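Local structure of hexokinase (Schistosoma mansoni, 1BDG) at residues Tyr226-Ser231 / Leu386-Arg391; Asp330-Pro335 / Ile362-Cys367; Ala380-Ile385 / Asp415-Leu420. The protein phosphorylates hexoses such as glucose, mannose and fructose at the 6-position with ATP, probably opening glycolysis in this blood fluke. All coordinates share one frame; numbering follows the deposited sequence.

Contact 1: residues Tyr226-Ser231 / Leu386-Arg391. With SO4 (sulfate ion), chain E.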
ATOM      1  N   TYR A 226      -0.568  -3.602  12.937  1.00 15.54           N
ATOM      2  CA  TYR A 226       0.306  -3.890  14.068  1.00 16.49           C
ATOM      3  C   TYR A 226      -0.428  -4.662  15.176  1.00 14.73           C
ATOM      4  O   TYR A 226      -1.657  -4.700  15.194  1.00 15.29           O
ATOM      5  CB  TYR A 226       0.909  -2.571  14.596  1.00 14.34           C
ATOM      6  CG  TYR A 226      -0.068  -1.695  15.335  1.00 15.53           C
ATOM      7  CD1 TYR A 226      -0.958  -0.882  14.651  1.00 16.18           C
ATOM      8  CD2 TYR A 226      -0.148  -1.732  16.728  1.00 16.21           C
ATOM      9  CE1 TYR A 226      -1.922  -0.130  15.346  1.00 18.58           C
ATOM     10  CE2 TYR A 226      -1.093  -0.992  17.426  1.00 15.16           C
ATOM     11  CZ  TYR A 226      -1.980  -0.198  16.737  1.00 17.45           C
ATOM     12  OH  TYR A 226      -2.939   0.512  17.426  1.00 17.13           O
ATOM     13  N   ILE A 227       0.306  -5.314  16.076  1.00 16.58           N
ATOM     14  CA  ILE A 227      -0.358  -6.038  17.163  1.00 17.48           C
ATOM     15  C   ILE A 227      -0.710  -5.047  18.270  1.00 17.06           C
ATOM     16  O   ILE A 227       0.142  -4.271  18.697  1.00 15.70           O
ATOM     17  CB  ILE A 227       0.489  -7.193  17.744  1.00 14.80           C
ATOM     18  CG1 ILE A 227       1.024  -8.095  16.626  1.00 14.37           C
ATOM     19  CG2 ILE A 227      -0.409  -8.078  18.610  1.00 14.65           C
ATOM     20  CD1 ILE A 227       1.977  -9.186  17.100  1.00  9.97           C
ATOM     21  N   GLU A 228      -1.961  -5.083  18.727  1.00 16.68           N
ATOM     22  CA  GLU A 228      -2.450  -4.171  19.760  1.00 17.35           C
ATOM     23  C   GLU A 228      -3.093  -4.870  20.952  1.00 17.18           C
ATOM     24  O   GLU A 228      -3.415  -6.046  20.913  1.00 20.28           O
ATOM     25  CB  GLU A 228      -3.460  -3.190  19.136  1.00 16.98           C
ATOM     26  CG  GLU A 228      -4.295  -2.335  20.106  1.00 16.43           C
ATOM     27  CD  GLU A 228      -3.524  -1.199  20.726  1.00 18.59           C
ATOM     28  OE1 GLU A 228      -3.203  -0.260  19.980  1.00 19.93           O
ATOM     29  OE2 GLU A 228      -3.244  -1.231  21.947  1.00 17.88           O
ATOM     30  N   ASP A 229      -3.238  -4.108  22.024  1.00 18.94           N
ATOM     31  CA  ASP A 229      -3.841  -4.510  23.285  1.00 17.17           C
ATOM     32  C   ASP A 229      -5.365  -4.538  23.033  1.00 17.85           C
ATOM     33  O   ASP A 229      -6.000  -3.504  22.846  1.00 18.80           O
ATOM     34  CB  ASP A 229      -3.467  -3.408  24.286  1.00 16.51           C
ATOM     35  CG  ASP A 229      -3.740  -3.766  25.721  1.00 17.85           C
ATOM     36  OD1 ASP A 229      -4.907  -3.985  26.090  1.00 18.08           O
ATOM     37  OD2 ASP A 229      -2.775  -3.745  26.506  1.00 20.27           O
ATOM     38  N   SER A 230      -5.971  -5.711  23.053  1.00 20.33           N
ATOM     39  CA  SER A 230      -7.407  -5.797  22.809  1.00 20.68           C
ATOM     40  C   SER A 230      -8.263  -5.213  23.928  1.00 20.68           C
ATOM     41  O   SER A 230      -9.459  -5.515  24.009  1.00 22.64           O
ATOM     42  CB  SER A 230      -7.826  -7.243  22.555  1.00 19.83           C
ATOM     43  OG  SER A 230      -7.635  -8.008  23.729  1.00 20.30           O
ATOM     44  N   SER A 231      -7.651  -4.473  24.851  1.00 19.15           N
ATOM     45  CA  SER A 231      -8.407  -3.834  25.937  1.00 16.68           C
ATOM     46  C   SER A 231      -8.710  -2.420  25.489  1.00 15.33           C
ATOM     47  O   SER A 231      -9.619  -1.768  26.010  1.00 11.82           O
ATOM     48  CB  SER A 231      -7.614  -3.812  27.220  1.00 13.49           C
ATOM     49  N   LEU A 386       5.733   2.487  16.234  1.00 18.19           N
ATOM     50  CA  LEU A 386       6.691   2.112  17.271  1.00 17.65           C
ATOM     51  C   LEU A 386       6.385   2.849  18.578  1.00 16.20           C
ATOM     52  O   LEU A 386       6.701   2.359  19.662  1.00 15.84           O
ATOM     53  CB  LEU A 386       8.125   2.433  16.820  1.00 15.01           C
ATOM     54  CG  LEU A 386       8.631   1.716  15.577  1.00 11.52           C
ATOM     55  CD1 LEU A 386      10.114   1.928  15.468  1.00 12.36           C
ATOM     56  CD2 LEU A 386       8.325   0.244  15.655  1.00 10.73           C
ATOM     57  N   ARG A 387       5.816   4.044  18.462  1.00 16.05           N
ATOM     58  CA  ARG A 387       5.454   4.833  19.631  1.00 16.91           C
ATOM     59  C   ARG A 387       4.173   4.320  20.272  1.00 16.09           C
ATOM     60  O   ARG A 387       3.872   4.641  21.412  1.00 15.24           O
ATOM     61  CB  ARG A 387       5.290   6.302  19.263  1.00 17.72           C
ATOM     62  CG  ARG A 387       6.596   6.977  18.950  1.00 19.27           C
ATOM     63  CD  ARG A 387       6.537   8.465  19.211  1.00 19.99           C
ATOM     64  NE  ARG A 387       7.639   9.154  18.545  1.00 20.10           N
ATOM     65  CZ  ARG A 387       7.500  10.258  17.814  1.00 20.89           C
ATOM     66  NH1 ARG A 387       6.305  10.821  17.648  1.00 17.73           N
ATOM     67  NH2 ARG A 387       8.568  10.808  17.256  1.00 20.30           N
ATOM     68  N   ARG A 388       3.427   3.524  19.517  1.00 16.31           N
ATOM     69  CA  ARG A 388       2.184   2.938  19.981  1.00 17.95           C
ATOM     70  C   ARG A 388       2.486   1.542  20.494  1.00 17.73           C
ATOM     71  O   ARG A 388       2.325   1.271  21.680  1.00 20.13           O
ATOM     72  CB  ARG A 388       1.169   2.910  18.839  1.00 17.93           C
ATOM     73  CG  ARG A 388      -0.095   2.164  19.133  1.00 17.71           C
ATOM     74  CD  ARG A 388      -1.256   2.761  18.353  1.00 17.32           C
ATOM     75  NE  ARG A 388      -1.896   3.873  19.067  1.00 18.79           N
ATOM     76  CZ  ARG A 388      -2.594   3.766  20.202  1.00 15.41           C
ATOM     77  NH1 ARG A 388      -2.769   2.601  20.798  1.00 16.08           N
ATOM     78  NH2 ARG A 388      -3.134   4.839  20.737  1.00 17.93           N
ATOM     79  N   ILE A 389       2.945   0.656  19.618  1.00 17.22           N
ATOM     80  CA  ILE A 389       3.304  -0.699  20.029  1.00 18.01           C
ATOM     81  C   ILE A 389       4.116  -0.639  21.339  1.00 19.60           C
ATOM     82  O   ILE A 389       3.827  -1.361  22.292  1.00 20.04           O
ATOM     83  CB  ILE A 389       4.095  -1.420  18.903  1.00 17.45           C
ATOM     84  CG1 ILE A 389       3.129  -1.913  17.829  1.00 18.87           C
ATOM     85  CG2 ILE A 389       4.913  -2.557  19.441  1.00 18.89           C
ATOM     86  CD1 ILE A 389       3.607  -3.120  17.086  1.00 19.64           C
ATOM     87  N   ASN A 390       5.092   0.264  21.387  1.00 20.36           N
ATOM     88  CA  ASN A 390       5.924   0.481  22.567  1.00 22.32           C
ATOM     89  C   ASN A 390       6.911  -0.653  22.945  1.00 24.09           C
ATOM     90  O   ASN A 390       7.756  -0.468  23.833  1.00 25.79           O
ATOM     91  CB  ASN A 390       5.043   0.883  23.775  1.00 21.65           C
ATOM     92  N   ARG A 391       6.823  -1.798  22.269  1.00 21.55           N
ATOM     93  CA  ARG A 391       7.718  -2.911  22.537  1.00 20.50           C
ATOM     94  C   ARG A 391       9.137  -2.406  22.340  1.00 20.76           C
ATOM     95  O   ARG A 391       9.378  -1.566  21.477  1.00 23.51           O
ATOM     96  CB  ARG A 391       7.450  -4.057  21.559  1.00 20.61           C
ATOM     97  CG  ARG A 391       6.138  -4.758  21.791  1.00 21.32           C
ATOM     98  CD  ARG A 391       5.893  -5.948  20.852  1.00 20.99           C
ATOM     99  NE  ARG A 391       4.683  -6.639  21.302  1.00 26.06           N
ATOM    100  CZ  ARG A 391       4.169  -7.742  20.762  1.00 27.39           C
ATOM    101  NH1 ARG A 391       4.750  -8.324  19.720  1.00 26.85           N
ATOM    102  NH2 ARG A 391       3.059  -8.266  21.275  1.00 28.48           N
TER
HETATM  103  S   SO4 E 504      -3.652   4.959  23.535  1.00 38.87           S
HETATM  104  O1  SO4 E 504      -3.025   6.153  23.029  1.00 40.23           O
HETATM  105  O2  SO4 E 504      -2.907   3.814  23.102  1.00 37.97           O
HETATM  106  O3  SO4 E 504      -3.667   5.013  24.976  1.00 37.13           O
HETATM  107  O4  SO4 E 504      -4.998   4.861  23.035  1.00 36.46           O
HETATM  108  O   HOH W   1      -0.713  -0.395  22.053  1.00 24.14           O
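CG of Y226 lies between its backbone N and carbonyl carbon (chi1 72°), and the ring beyond it meets helix 357-389, while R388 sends CG anti to its own backbone N (chi1 172°) and crosses the end of that ring. CD of R388 sits 3.0 Å from the Y226 OH, approaching the ring obliquely. E228, bent at chi2, brings its carboxylate to the same place. Its OE1 accepts a 2.7 Å hydrogen bond from Y226 OH on the anti lone pair, lying in the plane of the ring. OE1 also forms a salt bridge with R388 NH1 at 3.0 Å, though the hydrogen bond within it is bent and weak; the carboxylate and guanidinium planes stand 58° apart. The other oxygen, E228 OE2, accepts from the backbone N of D229 at 2.9 Å and from a water at 2.7 Å. Nearer the ring's attachment to CB, I389 CG1 approaches Y226 CD2 to 3.5 Å, and the two side chains slide past each other in opposite directions. I389 CD1 reaches Y226 CB at 3.7 Å. At the margin, R391 NH1 rests near I227 CD1, while its NH2 pairs with E243 on the neighbouring strand. A sulfate held by K232 also lies against the R388 guanidinium, but too close for its bonding there to be trusted. With a phenol, a backbone N-H, a water and an arginine converging on the buried E228 carboxylate, the site would probably stabilise its negative charge and limit its rotation, tying the strand end to the helix terminus.

Contact 2: residues Asp330-Pro335 / Ile362-Cys367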
ATOM      1  N   ASP A 330      14.544   4.485 -12.330  1.00 24.35           N
ATOM      2  CA  ASP A 330      15.785   4.721 -13.064  1.00 25.06           C
ATOM      3  C   ASP A 330      16.317   6.134 -12.834  1.00 24.04           C
ATOM      4  O   ASP A 330      17.504   6.335 -12.532  1.00 23.57           O
ATOM      5  CB  ASP A 330      15.601   4.449 -14.559  1.00 27.29           C
ATOM      6  CG  ASP A 330      15.437   2.961 -14.875  1.00 31.32           C
ATOM      7  OD1 ASP A 330      15.736   2.119 -13.981  1.00 33.55           O
ATOM      8  OD2 ASP A 330      15.014   2.636 -16.023  1.00 30.83           O
ATOM      9  N   VAL A 331      15.409   7.102 -12.904  1.00 22.82           N
ATOM     10  CA  VAL A 331      15.751   8.507 -12.721  1.00 20.54           C
ATOM     11  C   VAL A 331      16.572   8.767 -11.460  1.00 20.50           C
ATOM     12  O   VAL A 331      17.441   9.634 -11.462  1.00 20.29           O
ATOM     13  CB  VAL A 331      14.488   9.359 -12.673  1.00 20.74           C
ATOM     14  CG1 VAL A 331      14.848  10.815 -12.584  1.00 19.85           C
ATOM     15  CG2 VAL A 331      13.634   9.089 -13.897  1.00 20.19           C
ATOM     16  N   GLU A 332      16.316   7.981 -10.412  1.00 21.27           N
ATOM     17  CA  GLU A 332      16.991   8.098  -9.115  1.00 23.09           C
ATOM     18  C   GLU A 332      18.467   7.684  -9.035  1.00 23.55           C
ATOM     19  O   GLU A 332      19.177   8.109  -8.112  1.00 22.51           O
ATOM     20  CB  GLU A 332      16.195   7.351  -8.047  1.00 23.87           C
ATOM     21  CG  GLU A 332      15.230   8.236  -7.285  1.00 26.26           C
ATOM     22  CD  GLU A 332      15.955   9.236  -6.390  1.00 29.27           C
ATOM     23  OE1 GLU A 332      16.714   8.788  -5.496  1.00 32.13           O
ATOM     24  OE2 GLU A 332      15.791  10.463  -6.586  1.00 29.89           O
ATOM     25  N   ARG A 333      18.930   6.886 -10.002  1.00 25.33           N
ATOM     26  CA  ARG A 333      20.329   6.425 -10.055  1.00 25.77           C
ATOM     27  C   ARG A 333      21.264   7.449 -10.723  1.00 26.24           C
ATOM     28  O   ARG A 333      22.440   7.162 -10.967  1.00 26.55           O
ATOM     29  CB  ARG A 333      20.424   5.100 -10.825  1.00 24.45           C
ATOM     30  CG  ARG A 333      19.392   4.056 -10.405  1.00 24.29           C
ATOM     31  CD  ARG A 333      19.325   2.879 -11.377  1.00 24.43           C
ATOM     32  NE  ARG A 333      18.159   2.032 -11.109  1.00 26.74           N
ATOM     33  CZ  ARG A 333      18.003   1.297 -10.008  1.00 26.07           C
ATOM     34  NH1 ARG A 333      18.950   1.275  -9.077  1.00 26.81           N
ATOM     35  NH2 ARG A 333      16.914   0.565  -9.842  1.00 26.10           N
ATOM     36  N   ASP A 334      20.752   8.643 -11.001  1.00 28.37           N
ATOM     37  CA  ASP A 334      21.551   9.675 -11.656  1.00 31.45           C
ATOM     38  C   ASP A 334      22.482  10.503 -10.760  1.00 32.77           C
ATOM     39  O   ASP A 334      22.040  11.140  -9.792  1.00 32.58           O
ATOM     40  CB  ASP A 334      20.641  10.629 -12.451  1.00 31.55           C
ATOM     41  CG  ASP A 334      20.476  10.217 -13.910  1.00 31.38           C
ATOM     42  OD1 ASP A 334      21.375   9.521 -14.457  1.00 31.45           O
ATOM     43  OD2 ASP A 334      19.457  10.622 -14.516  1.00 28.30           O
ATOM     44  N   PRO A 335      23.788  10.513 -11.075  1.00 33.37           N
ATOM     45  CA  PRO A 335      24.752  11.287 -10.291  1.00 34.87           C
ATOM     46  C   PRO A 335      24.529  12.772 -10.616  1.00 34.59           C
ATOM     47  O   PRO A 335      23.605  13.120 -11.363  1.00 34.67           O
ATOM     48  CB  PRO A 335      26.114  10.815 -10.849  1.00 33.56           C
ATOM     49  CG  PRO A 335      25.839   9.455 -11.381  1.00 34.02           C
ATOM     50  CD  PRO A 335      24.486   9.663 -12.051  1.00 35.47           C
ATOM     51  N   ILE A 362      15.912  19.865 -14.261  1.00 19.86           N
ATOM     52  CA  ILE A 362      14.663  20.279 -13.613  1.00 17.54           C
ATOM     53  C   ILE A 362      13.800  19.054 -13.285  1.00 18.11           C
ATOM     54  O   ILE A 362      13.296  18.946 -12.177  1.00 18.79           O
ATOM     55  CB  ILE A 362      13.843  21.259 -14.527  1.00 16.97           C
ATOM     56  CG1 ILE A 362      14.445  22.665 -14.472  1.00 13.59           C
ATOM     57  CG2 ILE A 362      12.365  21.239 -14.178  1.00 13.09           C
ATOM     58  CD1 ILE A 362      13.808  23.630 -15.419  1.00 10.66           C
ATOM     59  N   VAL A 363      13.675  18.118 -14.226  1.00 17.45           N
ATOM     60  CA  VAL A 363      12.863  16.920 -14.013  1.00 18.07           C
ATOM     61  C   VAL A 363      13.401  15.931 -12.967  1.00 18.35           C
ATOM     62  O   VAL A 363      12.617  15.322 -12.240  1.00 18.65           O
ATOM     63  CB  VAL A 363      12.533  16.206 -15.354  1.00 17.30           C
ATOM     64  CG1 VAL A 363      11.842  14.880 -15.113  1.00 18.03           C
ATOM     65  CG2 VAL A 363      11.612  17.069 -16.180  1.00 17.47           C
ATOM     66  N   ARG A 364      14.719  15.767 -12.874  1.00 19.77           N
ATOM     67  CA  ARG A 364      15.284  14.846 -11.873  1.00 19.91           C
ATOM     68  C   ARG A 364      15.105  15.434 -10.467  1.00 19.21           C
ATOM     69  O   ARG A 364      14.994  14.714  -9.480  1.00 19.50           O
ATOM     70  CB  ARG A 364      16.774  14.573 -12.143  1.00 19.56           C
ATOM     71  CG  ARG A 364      17.353  13.382 -11.375  1.00 21.97           C
ATOM     72  CD  ARG A 364      18.623  13.772 -10.630  1.00 25.30           C
ATOM     73  NE  ARG A 364      19.324  12.651  -9.993  1.00 28.16           N
ATOM     74  CZ  ARG A 364      18.839  11.911  -8.991  1.00 29.73           C
ATOM     75  NH1 ARG A 364      17.622  12.153  -8.496  1.00 26.33           N
ATOM     76  NH2 ARG A 364      19.590  10.937  -8.460  1.00 27.55           N
ATOM     77  N   TYR A 365      15.070  16.755 -10.381  1.00 18.99           N
ATOM     78  CA  TYR A 365      14.884  17.420  -9.104  1.00 17.62           C
ATOM     79  C   TYR A 365      13.423  17.231  -8.684  1.00 18.33           C
ATOM     80  O   TYR A 365      13.129  16.961  -7.519  1.00 20.33           O
ATOM     81  CB  TYR A 365      15.228  18.901  -9.242  1.00 17.99           C
ATOM     82  CG  TYR A 365      15.172  19.678  -7.955  1.00 16.39           C
ATOM     83  CD1 TYR A 365      16.168  19.546  -6.994  1.00 15.15           C
ATOM     84  CD2 TYR A 365      14.129  20.573  -7.713  1.00 16.30           C
ATOM     85  CE1 TYR A 365      16.130  20.291  -5.822  1.00 18.01           C
ATOM     86  CE2 TYR A 365      14.075  21.319  -6.549  1.00 17.53           C
ATOM     87  CZ  TYR A 365      15.077  21.180  -5.608  1.00 19.63           C
ATOM     88  OH  TYR A 365      15.037  21.948  -4.474  1.00 20.17           O
ATOM     89  N   ALA A 366      12.508  17.340  -9.640  1.00 16.94           N
ATOM     90  CA  ALA A 366      11.101  17.146  -9.344  1.00 16.21           C
ATOM     91  C   ALA A 366      10.887  15.735  -8.776  1.00 16.10           C
ATOM     92  O   ALA A 366      10.220  15.582  -7.762  1.00 17.26           O
ATOM     93  CB  ALA A 366      10.255  17.393 -10.595  1.00 14.59           C
ATOM     94  N   CYS A 367      11.504  14.724  -9.393  1.00 16.39           N
ATOM     95  CA  CYS A 367      11.424  13.324  -8.932  1.00 17.40           C
ATOM     96  C   CYS A 367      11.959  13.180  -7.505  1.00 17.76           C
ATOM     97  O   CYS A 367      11.266  12.672  -6.628  1.00 17.17           O
ATOM     98  CB  CYS A 367      12.250  12.383  -9.825  1.00 15.42           C
ATOM     99  SG  CYS A 367      11.591  11.999 -11.461  1.00 20.74           S
TER
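The carbonyl oxygen of D334 is gripped side-on by two nitrogens of R364. NH2 donates to D334 O at 2.8 Å, in the carbonyl plane and on a lone pair, while NE donates to the same atom at 3.1 Å from a direction tilted off that plane. Both donors keep the oxygen in the plane of the guanidinium. The third nitrogen serves a charge: NH1 forms a salt bridge with E332 OE2 at 3.1 Å, again close to the guanidinium plane. The carboxylate stands almost upright to the guanidinium, their planes 83° apart, and NH1 meets OE2 from above the carboxylate plane. R364 begins with CG anti to its backbone N (chi1 -166°), and its chain then bends at chi2 before the guanidinium meets residues 331-334. One face of the guanidinium is covered by V331 O, which lies 3.6 Å above the plane over its centre. D334 CB approaches NE to 3.4 Å from the same side of the guanidinium as V331 O, off its plane, whereas the D334 carboxylate turns elsewhere, to the T342 hydroxyl of helix 340-349. Apolar packing flanks the polar grip. V331 CG1 touches C367 SG at 3.6 Å and R364 CG at 3.8 Å, one helical turn of 357-389 thus supplying both partners, and V331 also touches T342 and M345. V331 to D334 form a type I beta turn, and R364 binds the carbonyl of D334, the last residue of the turn. This side-on, two-nitrogen grip of an arginine on a turn carbonyl joins the long helix 357-389 of the large subdomain to the chain just beyond residues 325-329, which by similarity bind ATP.

Contact 3: residues Ala380-Ile385 / Asp415-Leu420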
ATOM      1  N   ALA A 380       7.792   8.426   9.049  1.00 14.53           N
ATOM      2  CA  ALA A 380       7.187   9.064  10.203  1.00 15.89           C
ATOM      3  C   ALA A 380       6.162   8.083  10.723  1.00 18.07           C
ATOM      4  O   ALA A 380       6.140   7.775  11.906  1.00 19.30           O
ATOM      5  CB  ALA A 380       6.529  10.366   9.814  1.00 15.50           C
ATOM      6  N   GLY A 381       5.368   7.532   9.812  1.00 19.79           N
ATOM      7  CA  GLY A 381       4.341   6.571  10.181  1.00 19.88           C
ATOM      8  C   GLY A 381       4.846   5.395  11.000  1.00 18.86           C
ATOM      9  O   GLY A 381       4.200   5.018  11.979  1.00 17.85           O
ATOM     10  N   ILE A 382       5.978   4.798  10.625  1.00 18.32           N
ATOM     11  CA  ILE A 382       6.475   3.676  11.409  1.00 18.60           C
ATOM     12  C   ILE A 382       6.899   4.191  12.769  1.00 18.65           C
ATOM     13  O   ILE A 382       6.670   3.525  13.769  1.00 21.73           O
ATOM     14  CB  ILE A 382       7.678   2.944  10.783  1.00 19.39           C
ATOM     15  CG1 ILE A 382       7.344   2.429   9.394  1.00 17.71           C
ATOM     16  CG2 ILE A 382       8.072   1.736  11.664  1.00 18.84           C
ATOM     17  CD1 ILE A 382       8.523   1.775   8.756  1.00 19.71           C
ATOM     18  N   ALA A 383       7.498   5.376  12.821  1.00 16.69           N
ATOM     19  CA  ALA A 383       7.916   5.934  14.098  1.00 16.56           C
ATOM     20  C   ALA A 383       6.706   6.134  14.975  1.00 16.84           C
ATOM     21  O   ALA A 383       6.808   6.142  16.185  1.00 20.74           O
ATOM     22  CB  ALA A 383       8.611   7.228  13.898  1.00 18.97           C
ATOM     23  N   CYS A 384       5.552   6.324  14.358  1.00 18.62           N
ATOM     24  CA  CYS A 384       4.323   6.498  15.105  1.00 18.33           C
ATOM     25  C   CYS A 384       3.822   5.167  15.635  1.00 18.45           C
ATOM     26  O   CYS A 384       3.267   5.101  16.733  1.00 18.30           O
ATOM     27  CB  CYS A 384       3.240   7.112  14.241  1.00 19.60           C
ATOM     28  SG  CYS A 384       1.630   6.810  14.967  1.00 26.54           S
ATOM     29  N   ILE A 385       3.981   4.117  14.833  1.00 18.40           N
ATOM     30  CA  ILE A 385       3.563   2.767  15.209  1.00 17.54           C
ATOM     31  C   ILE A 385       4.428   2.301  16.371  1.00 17.57           C
ATOM     32  O   ILE A 385       3.928   1.813  17.382  1.00 18.59           O
ATOM     33  CB  ILE A 385       3.701   1.798  14.015  1.00 16.49           C
ATOM     34  CG1 ILE A 385       2.572   2.031  13.008  1.00 17.13           C
ATOM     35  CG2 ILE A 385       3.711   0.375  14.482  1.00 17.57           C
ATOM     36  CD1 ILE A 385       1.187   1.875  13.584  1.00 15.72           C
ATOM     37  N   ASP A 415      15.876   6.344   7.971  1.00 22.13           N
ATOM     38  CA  ASP A 415      16.486   7.490   8.616  1.00 24.15           C
ATOM     39  C   ASP A 415      15.410   8.294   9.333  1.00 24.48           C
ATOM     40  O   ASP A 415      15.627   8.749  10.464  1.00 27.70           O
ATOM     41  CB  ASP A 415      17.245   8.361   7.611  1.00 24.48           C
ATOM     42  CG  ASP A 415      18.499   7.676   7.059  1.00 28.18           C
ATOM     43  OD1 ASP A 415      18.759   6.479   7.396  1.00 29.02           O
ATOM     44  OD2 ASP A 415      19.227   8.344   6.277  1.00 27.26           O
ATOM     45  N   MET A 416      14.227   8.424   8.733  1.00 24.23           N
ATOM     46  CA  MET A 416      13.182   9.192   9.398  1.00 23.30           C
ATOM     47  C   MET A 416      12.665   8.465  10.650  1.00 23.84           C
ATOM     48  O   MET A 416      12.536   9.084  11.715  1.00 24.71           O
ATOM     49  CB  MET A 416      12.051   9.540   8.445  1.00 21.70           C
ATOM     50  CG  MET A 416      11.034  10.508   9.040  1.00 19.52           C
ATOM     51  SD  MET A 416      11.752  11.959   9.858  1.00 22.63           S
ATOM     52  CE  MET A 416      12.941  12.592   8.683  1.00 15.28           C
ATOM     53  N   VAL A 417      12.416   7.155  10.544  1.00 21.89           N
ATOM     54  CA  VAL A 417      11.948   6.373  11.700  1.00 18.59           C
ATOM     55  C   VAL A 417      13.002   6.476  12.794  1.00 19.72           C
ATOM     56  O   VAL A 417      12.688   6.362  13.977  1.00 22.47           O
ATOM     57  CB  VAL A 417      11.825   4.869  11.407  1.00 15.65           C
ATOM     58  CG1 VAL A 417      11.249   4.172  12.621  1.00 12.19           C
ATOM     59  CG2 VAL A 417      10.992   4.608  10.168  1.00 12.93           C
ATOM     60  N   ASP A 418      14.243   6.714  12.393  1.00 17.69           N
ATOM     61  CA  ASP A 418      15.331   6.808  13.331  1.00 18.60           C
ATOM     62  C   ASP A 418      15.350   8.087  14.150  1.00 20.01           C
ATOM     63  O   ASP A 418      15.746   8.070  15.306  1.00 21.96           O
ATOM     64  CB  ASP A 418      16.639   6.629  12.597  1.00 17.56           C
ATOM     65  CG  ASP A 418      17.444   5.501  13.145  1.00 17.15           C
ATOM     66  OD1 ASP A 418      17.592   5.431  14.372  1.00 18.57           O
ATOM     67  OD2 ASP A 418      17.940   4.683  12.353  1.00 18.93           O
ATOM     68  N   LYS A 419      14.948   9.204  13.561  1.00 21.06           N
ATOM     69  CA  LYS A 419      14.929  10.472  14.303  1.00 20.91           C
ATOM     70  C   LYS A 419      13.683  10.603  15.174  1.00 20.54           C
ATOM     71  O   LYS A 419      13.631  11.463  16.054  1.00 20.26           O
ATOM     72  CB  LYS A 419      14.971  11.673  13.348  1.00 21.71           C
ATOM     73  CG  LYS A 419      16.309  11.908  12.692  1.00 21.72           C
ATOM     74  CD  LYS A 419      16.171  12.837  11.512  1.00 22.01           C
ATOM     75  CE  LYS A 419      17.481  12.955  10.766  1.00 21.38           C
ATOM     76  NZ  LYS A 419      18.010  11.613  10.396  1.00 26.03           N
ATOM     77  N   LEU A 420      12.666   9.783  14.891  1.00 21.46           N
ATOM     78  CA  LEU A 420      11.392   9.829  15.613  1.00 20.40           C
ATOM     79  C   LEU A 420      11.008   8.600  16.429  1.00 20.26           C
ATOM     80  O   LEU A 420       9.996   8.633  17.137  1.00 21.67           O
ATOM     81  CB  LEU A 420      10.262  10.112  14.631  1.00 17.56           C
ATOM     82  CG  LEU A 420      10.521  11.228  13.636  1.00 18.94           C
ATOM     83  CD1 LEU A 420       9.299  11.461  12.775  1.00 17.94           C
ATOM     84  CD2 LEU A 420      10.900  12.488  14.402  1.00 18.78           C
TER
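A380 opens the interface by lying against two side chains of helix 409-420. Its backbone N is 3.9 Å from M416 CG, and its CB is 4.2 Å from L420 CD1. M416 then bends away from the contact and reaches Y26 of helix 23-41. I382 is the bulkier partner on this side: its CB rests 3.8 Å from V417 CG2, CD1 touches the same methyl at 4.0 Å, and the two branched side chains cross each other at a slant. A383 comes next and points toward the other helix. Its CB packs on L420 CB at 3.4 Å, while its backbone N faces V417 CG1 at 3.9 Å. V417 can serve both neighbours because CG1, anti to its backbone N (chi1 -176°), lies between A383 and I382, while CG2 goes to I382. No hydrogen bond crosses between the two segments, and every touching residue is buried, so the joint is one of plain apolar packing. The segment axes approach to 7.7 Å with their N-to-C directions 41° apart, a closeness in keeping with the small side chains of A380 and A383 at the interface. Around the joint, I382 also rests on L216 and L429, and V417 on F427, placing this part of the helix pair against the large-subdomain sheet, whereas C384 and L420 meet helix 23-41. Helix 409-420 belongs to the connection between the adjacent parallel strands 393-399 and 426-431, a beta-alpha-beta crossover, and helix 357-389 leads into the first of those strands. Helices layered side by side on such a sheet are characteristic of the actin-like ATPase fold to which hexokinases belong.

All three contacts draw on helix 357-389 of the large subdomain, at successive places along its length. Contact 2 lies near its start, contact 3 further on and contact 1 at its C-terminal end. Contact 3 is the fully apolar one, buried between helices beside the sheet; contact 2 is also largely buried but combines charge and carbonyl bonds with a small apolar patch, and contact 1 is only partly buried and mixes a salt bridge with ring packing. Contacts 1 and 3 adjoin: Y226 touches I385, L386 meets V417, and R387 gives L420 O a weak hydrogen bond. Contact 2 stands apart, its nearest atoms about 12 Å from contact 3.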